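Local coordinates for protein putative branched-chain amino acid ABC transporter (Chromobacterium violaceum, PDB 4PYR) that binds glutathione, has a periplasmic-binding-protein-like LppC fold, and may act as an enzyme regulator, as a lipoprotein at the membrane, at residues A[45-48]-A[49-53]; A[144-147]-A[148-152]; A[167-170]-A[171-175]; A[230-233]-A[234-238]. All coordinates share one frame; numbering follows the deposited sequence.

Interaction 1: A[45-48]-A[49-53]; sequences GDNV and VERYR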
# COMPACT_ATOMS: atom_id res chain seq x y z
N GLY A 45 -1.34 2.38 -21.67
CA GLY A 45 -0.92 1.42 -22.68
C GLY A 45 -0.42 2.01 -23.99
O GLY A 45 0.60 2.67 -24.04
N ASP A 46 -1.22 1.79 -25.03
CA ASP A 46 -0.87 2.12 -26.41
C ASP A 46 -0.46 3.58 -26.68
O ASP A 46 0.19 3.83 -27.71
CB ASP A 46 -2.09 1.77 -27.30
CG ASP A 46 -1.73 0.99 -28.55
OD1 ASP A 46 -0.59 0.50 -28.71
OD2 ASP A 46 -2.66 0.83 -29.36
N ASN A 47 -0.89 4.53 -25.85
CA ASN A 47 -0.50 5.94 -26.03
C ASN A 47 0.35 6.54 -24.91
O ASN A 47 0.65 7.74 -24.95
CB ASN A 47 -1.73 6.83 -26.26
CG ASN A 47 -2.61 6.96 -25.04
OD1 ASN A 47 -2.26 6.60 -23.90
ND2 ASN A 47 -3.77 7.51 -25.28
N VAL A 48 0.71 5.72 -23.92
CA VAL A 48 1.35 6.24 -22.71
C VAL A 48 2.70 6.83 -23.05
O VAL A 48 3.04 7.89 -22.55
CB VAL A 48 1.45 5.18 -21.61
CG1 VAL A 48 2.51 4.14 -21.94
CG2 VAL A 48 1.77 5.84 -20.27
N VAL A 49 3.44 6.20 -23.95
CA VAL A 49 4.75 6.74 -24.32
C VAL A 49 4.59 8.07 -25.03
O VAL A 49 5.25 9.03 -24.71
CB VAL A 49 5.56 5.80 -25.23
CG1 VAL A 49 6.76 6.52 -25.84
CG2 VAL A 49 6.02 4.56 -24.47
N GLU A 50 3.70 8.12 -26.01
CA GLU A 50 3.47 9.37 -26.75
C GLU A 50 3.02 10.55 -25.87
O GLU A 50 3.46 11.68 -26.06
CB GLU A 50 2.42 9.11 -27.83
CG GLU A 50 2.32 10.19 -28.88
CD GLU A 50 1.44 9.74 -30.03
OE1 GLU A 50 0.77 8.68 -29.87
OE2 GLU A 50 1.44 10.41 -31.10
N ARG A 51 2.14 10.28 -24.92
CA ARG A 51 1.63 11.36 -24.09
C ARG A 51 2.61 11.73 -22.98
O ARG A 51 2.67 12.88 -22.57
CB ARG A 51 0.24 11.00 -23.55
CG ARG A 51 -0.71 10.94 -24.72
CD ARG A 51 -2.15 10.90 -24.32
NE ARG A 51 -2.97 10.90 -25.52
CZ ARG A 51 -4.29 10.84 -25.51
NH1 ARG A 51 -4.94 10.76 -24.36
NH2 ARG A 51 -4.95 10.86 -26.66
N TYR A 52 3.37 10.75 -22.50
CA TYR A 52 4.50 11.01 -21.61
C TYR A 52 5.46 11.91 -22.34
O TYR A 52 5.86 12.96 -21.84
CB TYR A 52 5.18 9.70 -21.20
CG TYR A 52 6.37 9.84 -20.31
CD1 TYR A 52 7.65 10.04 -20.85
CD2 TYR A 52 6.26 9.73 -18.95
CE1 TYR A 52 8.77 10.14 -20.00
CE2 TYR A 52 7.34 9.84 -18.09
CZ TYR A 52 8.61 10.03 -18.63
OH TYR A 52 9.71 10.16 -17.79
N ARG A 53 5.84 11.51 -23.55
CA ARG A 53 6.75 12.31 -24.36
C ARG A 53 6.25 13.73 -24.53
O ARG A 53 7.02 14.66 -24.41
CB ARG A 53 6.98 11.68 -25.73
CG ARG A 53 7.94 10.48 -25.68
CD ARG A 53 8.20 9.84 -27.02
NE ARG A 53 9.10 10.66 -27.82
CZ ARG A 53 10.42 10.70 -27.66
NH1 ARG A 53 11.00 9.94 -26.73
NH2 ARG A 53 11.16 11.48 -28.42
O HOH W 1 2.67 5.63 -27.27
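Asn47 and Arg51 lie one helical turn apart, and their flat ends overlap. The amide plane of Asn47 is inclined by 27° to the Arg51 guanidinium. ND2 of Asn47 sits over the centre of one guanidinium face, 3.4 Å from CZ of Arg51. The Asn47 chi1 of 68° places CG between the backbone N and the carbonyl carbon and turns the amide toward the Arg51 side chain. Arg51 comes to meet it with an extended chain from CG to NE. The far ends are fixed by other partners: OD1 of Asn47 accepts from the backbone N of Thr44, and NH1 of Arg51 donates to the carbonyl O of Asp42. In the backbone of the same two residues, Arg51 N donates to Asn47 O at 2.9 Å. Tyr52 N does the same to Val48 O, also 2.9 Å. This is the first turn of helix 48-57, entered through a short 3-10 segment after strand 36-42. A water bridges Asp46 O and Glu50 N. Both ND2 and the guanidinium nitrogens are donors, so the overlap is one of flat surfaces and not a hydrogen bond. Its hold probably comes from dispersion and from the separate anchors of each group.

Interaction 2: A[144-147]-A[148-152]; sequences DEWR and AAAGK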
# COMPACT_ATOMS: atom_id res chain seq x y z
N ASP A 144 7.61 -15.99 5.29
CA ASP A 144 9.02 -15.81 4.86
C ASP A 144 9.75 -14.84 5.79
O ASP A 144 10.95 -15.05 6.13
CB ASP A 144 9.09 -15.32 3.43
CG ASP A 144 8.84 -16.42 2.40
OD1 ASP A 144 8.78 -17.62 2.76
OD2 ASP A 144 8.66 -16.11 1.21
N GLU A 145 9.09 -13.73 6.10
CA GLU A 145 9.67 -12.74 6.99
C GLU A 145 9.90 -13.29 8.40
O GLU A 145 10.94 -13.07 8.99
CB GLU A 145 8.81 -11.49 7.03
CG GLU A 145 9.48 -10.33 7.78
CD GLU A 145 10.68 -9.73 7.05
OE1 GLU A 145 10.85 -9.80 5.80
OE2 GLU A 145 11.46 -9.09 7.77
N TRP A 146 8.93 -14.01 8.93
CA TRP A 146 9.06 -14.62 10.26
C TRP A 146 10.28 -15.54 10.30
O TRP A 146 11.09 -15.49 11.22
CB TRP A 146 7.75 -15.46 10.63
CG TRP A 146 7.80 -15.87 12.05
CD1 TRP A 146 8.30 -17.03 12.57
CD2 TRP A 146 7.42 -15.07 13.16
NE1 TRP A 146 8.25 -17.00 13.94
CE2 TRP A 146 7.70 -15.81 14.33
CE3 TRP A 146 6.85 -13.79 13.28
CZ2 TRP A 146 7.47 -15.30 15.61
CZ3 TRP A 146 6.62 -13.30 14.51
CH2 TRP A 146 6.94 -14.05 15.68
N ARG A 147 10.38 -16.41 9.30
CA ARG A 147 11.53 -17.33 9.23
C ARG A 147 12.88 -16.58 9.19
O ARG A 147 13.83 -16.97 9.88
CB ARG A 147 11.41 -18.32 8.04
CG ARG A 147 12.42 -19.48 8.08
CD ARG A 147 12.57 -20.11 6.71
NE ARG A 147 11.34 -20.83 6.29
CZ ARG A 147 11.10 -22.13 6.50
NH1 ARG A 147 11.99 -22.88 7.13
NH2 ARG A 147 9.98 -22.70 6.10
N ALA A 148 12.93 -15.51 8.39
CA ALA A 148 14.14 -14.70 8.25
C ALA A 148 14.57 -14.13 9.60
O ALA A 148 15.72 -14.14 9.95
CB ALA A 148 13.92 -13.56 7.22
N ALA A 149 13.59 -13.60 10.34
CA ALA A 149 13.83 -12.96 11.63
C ALA A 149 14.12 -13.99 12.74
O ALA A 149 15.00 -13.80 13.53
CB ALA A 149 12.67 -12.05 11.99
N ALA A 150 13.35 -15.08 12.78
CA ALA A 150 13.41 -16.03 13.91
C ALA A 150 14.34 -17.22 13.65
O ALA A 150 14.74 -17.94 14.57
CB ALA A 150 12.00 -16.52 14.23
N GLY A 151 14.68 -17.43 12.39
CA GLY A 151 15.49 -18.57 12.00
C GLY A 151 14.77 -19.92 12.15
O GLY A 151 15.41 -20.95 12.10
N LYS A 152 13.46 -19.89 12.35
CA LYS A 152 12.62 -21.11 12.43
C LYS A 152 11.30 -20.71 11.76
O LYS A 152 10.91 -19.54 11.79
CB LYS A 152 12.36 -21.54 13.89
CG LYS A 152 13.58 -22.00 14.70
CD LYS A 152 13.97 -23.47 14.50
CE LYS A 152 15.16 -23.91 15.34
NZ LYS A 152 15.10 -25.34 15.78
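Arg147 O accepts from Gly151 N at 2.7 Å, the shortest hydrogen bond of this helix end. The bond is bent, with 134° at the hydrogen. One residue earlier, Trp146 O takes Ala150 N at 2.8 Å in a straighter bond. Gly151 then leaves the helix with positive phi, and the chain turns back along its last turn. This return brings Lys152 O to the CA of Arg147, a CA-H...O contact of 3.4 Å. The same oxygen lies at the indole edge of Trp146, near the ring plane and 3.7 Å from CD1. The segment closes helix 133-150, the crossover helix of the beta-alpha-beta unit between strands 125-129 and 155-158. Trp146 CG is anti to the backbone N (chi1 -171°), which carries the indole along the helix toward its C-terminal end. There the methyl CB of Ala150 approaches NE1 of Trp146 at 3.8 Å, obliquely to the ring. Helix 106-119 packs alongside: Met117 touches the indole and Arg118 makes a cation-pi contact with it. Glu145 reaches the same helix through a salt bridge from OE2 to Arg115. Asp144 instead pairs with Lys140, a turn back on its own helix.

Interaction 3: A[167-170]-A[171-175]; sequences LLQA and AGQAD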
# COMPACT_ATOMS: atom_id res chain seq x y z
N LEU A 167 -8.13 -25.94 14.21
CA LEU A 167 -7.53 -24.62 14.30
C LEU A 167 -7.67 -23.99 15.69
O LEU A 167 -6.74 -23.42 16.23
CB LEU A 167 -8.16 -23.70 13.24
CG LEU A 167 -7.46 -22.36 13.00
CD1 LEU A 167 -7.66 -21.93 11.56
CD2 LEU A 167 -7.88 -21.29 13.98
N LEU A 168 -8.84 -24.11 16.31
CA LEU A 168 -8.97 -23.63 17.67
C LEU A 168 -8.06 -24.34 18.66
O LEU A 168 -7.59 -23.73 19.59
CB LEU A 168 -10.43 -23.77 18.14
CG LEU A 168 -11.44 -23.03 17.26
CD1 LEU A 168 -12.85 -23.25 17.79
CD2 LEU A 168 -11.16 -21.56 17.09
N GLN A 169 -7.83 -25.64 18.47
CA GLN A 169 -6.87 -26.35 19.32
C GLN A 169 -5.45 -25.82 19.12
O GLN A 169 -4.75 -25.54 20.09
CB GLN A 169 -6.91 -27.84 19.06
CG GLN A 169 -5.92 -28.59 19.93
CD GLN A 169 -6.44 -29.87 20.49
OE1 GLN A 169 -5.97 -30.33 21.54
NE2 GLN A 169 -7.42 -30.47 19.81
N ALA A 170 -5.04 -25.66 17.86
CA ALA A 170 -3.71 -25.09 17.56
C ALA A 170 -3.59 -23.69 18.10
O ALA A 170 -2.54 -23.31 18.59
CB ALA A 170 -3.46 -25.09 16.07
N ALA A 171 -4.68 -22.90 18.00
CA ALA A 171 -4.65 -21.51 18.46
C ALA A 171 -4.48 -21.43 19.98
O ALA A 171 -3.88 -20.50 20.49
CB ALA A 171 -5.90 -20.75 18.03
N GLY A 172 -5.01 -22.43 20.69
CA GLY A 172 -4.85 -22.56 22.13
C GLY A 172 -3.41 -22.72 22.59
O GLY A 172 -3.10 -22.38 23.71
N GLN A 173 -2.55 -23.27 21.73
CA GLN A 173 -1.15 -23.49 22.07
C GLN A 173 -0.27 -22.29 21.68
O GLN A 173 0.94 -22.30 21.94
CB GLN A 173 -0.62 -24.72 21.35
CG GLN A 173 -1.45 -25.98 21.56
CD GLN A 173 -1.10 -27.06 20.55
OE1 GLN A 173 -0.06 -27.00 19.91
NE2 GLN A 173 -1.97 -28.05 20.41
N ALA A 174 -0.86 -21.31 21.03
CA ALA A 174 -0.15 -20.14 20.50
C ALA A 174 -0.23 -18.95 21.46
O ALA A 174 -1.17 -18.83 22.25
CB ALA A 174 -0.74 -19.76 19.17
N ASP A 175 0.75 -18.06 21.37
CA ASP A 175 0.71 -16.83 22.17
C ASP A 175 0.20 -15.61 21.38
O ASP A 175 0.10 -14.49 21.93
CB ASP A 175 2.03 -16.55 22.91
CG ASP A 175 3.16 -16.17 21.99
OD1 ASP A 175 3.04 -16.37 20.77
OD2 ASP A 175 4.18 -15.65 22.50
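The backbone changes here from i to i+4 (alpha-helical) to i to i+3 (3-10-like) hydrogen bonds: Ala171 N bonds Leu167 O at 2.8 Å, while Gln173 N bonds Ala170 O at 3.1 Å. This is the C-terminal end of helix 165-172, which leads into strand 176-180 in the mixed sheet of the LppC fold. Gly172 N marks the change. It donates to Leu168 O at 3.1 Å and only weakly to Gln169 O. Gln173 N comes from above the carbonyl plane of Ala170, 63° out of it. The methyl groups of Ala170, Ala171 and Ala174 all touch Leu126 of strand 125-129. Leu167 meets Val128 on the same strand, and Leu168 turns to Leu189 and Ala192 of helix 183-192. Asp175 ties the exit down: its two carboxylate oxygens accept from the backbone N atoms of Ala123 and Ala124. On the outer side the two glutamines cross. The Gln169 chain bends at chi2, whereas Gln173 runs extended back over the last turn. Their amide planes stand 78° apart, so the amides are not stacked. The touch is made by NE2 of Gln173, which lies beside the aliphatic CG of Gln169 at 4.0 Å.

Interaction 4: A[230-233]-A[234-238]; sequences HPAV and QRYPR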
# COMPACT_ATOMS: atom_id res chain seq x y z
N HIS A 230 -1.04 13.13 13.21
CA HIS A 230 0.18 13.15 12.42
C HIS A 230 0.20 14.48 11.66
O HIS A 230 -0.79 14.86 11.07
CB HIS A 230 0.10 11.94 11.47
CG HIS A 230 1.29 11.72 10.60
ND1 HIS A 230 1.62 12.56 9.57
CD2 HIS A 230 2.13 10.67 10.51
CE1 HIS A 230 2.67 12.08 8.92
NE2 HIS A 230 2.98 10.92 9.46
N PRO A 231 1.35 15.18 11.64
CA PRO A 231 1.42 16.52 11.05
C PRO A 231 1.01 16.57 9.57
O PRO A 231 0.38 17.50 9.11
CB PRO A 231 2.90 16.91 11.25
CG PRO A 231 3.62 15.62 11.47
CD PRO A 231 2.64 14.74 12.19
N ALA A 232 1.37 15.54 8.79
CA ALA A 232 0.95 15.52 7.40
C ALA A 232 -0.50 15.13 7.23
O ALA A 232 -1.21 15.69 6.40
CB ALA A 232 1.86 14.59 6.59
N VAL A 233 -0.95 14.16 8.01
CA VAL A 233 -2.32 13.72 7.90
C VAL A 233 -3.24 14.94 8.12
O VAL A 233 -4.14 15.17 7.34
CB VAL A 233 -2.65 12.62 8.90
CG1 VAL A 233 -4.15 12.36 8.91
CG2 VAL A 233 -1.90 11.36 8.57
N GLN A 234 -2.94 15.76 9.12
CA GLN A 234 -3.81 16.90 9.48
C GLN A 234 -3.93 17.98 8.44
O GLN A 234 -4.94 18.65 8.34
CB GLN A 234 -3.25 17.61 10.73
CG GLN A 234 -3.28 16.80 11.95
CD GLN A 234 -2.89 17.61 13.15
OE1 GLN A 234 -2.09 18.55 13.08
NE2 GLN A 234 -3.47 17.27 14.24
N ARG A 235 -2.87 18.23 7.68
CA ARG A 235 -2.93 19.39 6.81
C ARG A 235 -3.71 19.18 5.51
O ARG A 235 -4.01 20.13 4.82
CB ARG A 235 -1.53 19.99 6.54
CG ARG A 235 -0.61 19.16 5.71
CD ARG A 235 0.56 20.05 5.27
NE ARG A 235 1.47 19.29 4.46
CZ ARG A 235 2.54 18.67 4.94
NH1 ARG A 235 2.81 18.76 6.24
NH2 ARG A 235 3.34 17.97 4.12
N TYR A 236 -4.02 17.94 5.14
CA TYR A 236 -4.77 17.72 3.90
C TYR A 236 -6.24 17.43 4.16
O TYR A 236 -6.57 16.76 5.14
CB TYR A 236 -4.16 16.56 3.11
CG TYR A 236 -2.71 16.77 2.80
CD1 TYR A 236 -2.32 17.70 1.84
CD2 TYR A 236 -1.74 16.09 3.47
CE1 TYR A 236 -0.99 17.97 1.61
CE2 TYR A 236 -0.39 16.33 3.23
CZ TYR A 236 -0.03 17.29 2.29
OH TYR A 236 1.31 17.56 2.06
N PRO A 237 -7.11 17.92 3.28
CA PRO A 237 -8.54 17.69 3.53
C PRO A 237 -8.90 16.22 3.32
O PRO A 237 -8.25 15.52 2.53
CB PRO A 237 -9.23 18.57 2.47
CG PRO A 237 -8.26 18.52 1.32
CD PRO A 237 -6.88 18.66 2.02
N ARG A 238 -9.90 15.76 4.07
CA ARG A 238 -10.43 14.41 3.87
C ARG A 238 -11.15 14.43 2.52
O ARG A 238 -11.53 15.51 2.03
CB ARG A 238 -11.37 14.01 4.99
CG ARG A 238 -10.85 14.23 6.41
CD ARG A 238 -9.56 13.52 6.71
NE ARG A 238 -9.69 12.06 6.69
CZ ARG A 238 -8.74 11.21 7.07
NH1 ARG A 238 -8.99 9.90 6.99
NH2 ARG A 238 -7.54 11.64 7.48
O HOH W 2 -6.73 14.47 7.95
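Val233 CG1 and a water lie at the edge of the Arg238 guanidinium, in its plane; NH2 of Arg238 is 3.7 Å from CG1 of Val233. The water links Val233 O (2.8 Å) to NH2 of Arg238, which also donates to Trp224 O. Arg238 bends at chi2 and chi3, and this brings its end back to Val233. Arg235 has two conformers, and its side-chain contacts hold for one of them. In that conformer Ala232 CA lies over one guanidinium face, and CG of Arg235 lies on one face of the Tyr236 ring, offset toward the rim. NH2 of Arg235 then donates to Tyr236 OH at 2.9 Å, and NE adds a weak bond. Asp33 of helix 16-33 is a further partner of that hydroxyl. Ala232 O faces the tyrosine ring obliquely, 3.0 Å from CD2 of Tyr236. At the helix start, the His230 ring receives Ala232 N on ND1 at 3.1 Å, close to the ring plane, and more weakly Val233 N. Gln234 N closes the turn on His230 O at 3.0 Å. His230 is thus the N-cap residue of the short, weakly bonded helix 231-235, its ND1 accepting the capping bonds, and Pro231 occupies the first helical position.

Overall arrangement
All four interactions are local helix-end contacts, and none touches another. Interaction 1 opens a helix beside the five-stranded parallel sheet. Interactions 2 and 3 close helices that flank the eight-stranded mixed sheet. They are the nearest pair, with centres 20 Å apart and nearest atoms about 7 Å apart. Interactions 1 and 3 are the most distant, with centres 53 Å apart on opposite sides of the chain's centre. Interaction 4 lies 33 Å from interaction 1, centre to centre. Interaction 2 does not line the glutathione pocket, but the Asp144 side chain is about 11 Å from the ligand and about 10 Å from the side chain of Arg137, which binds it. Interactions 1, 3 and 4 lie farther off.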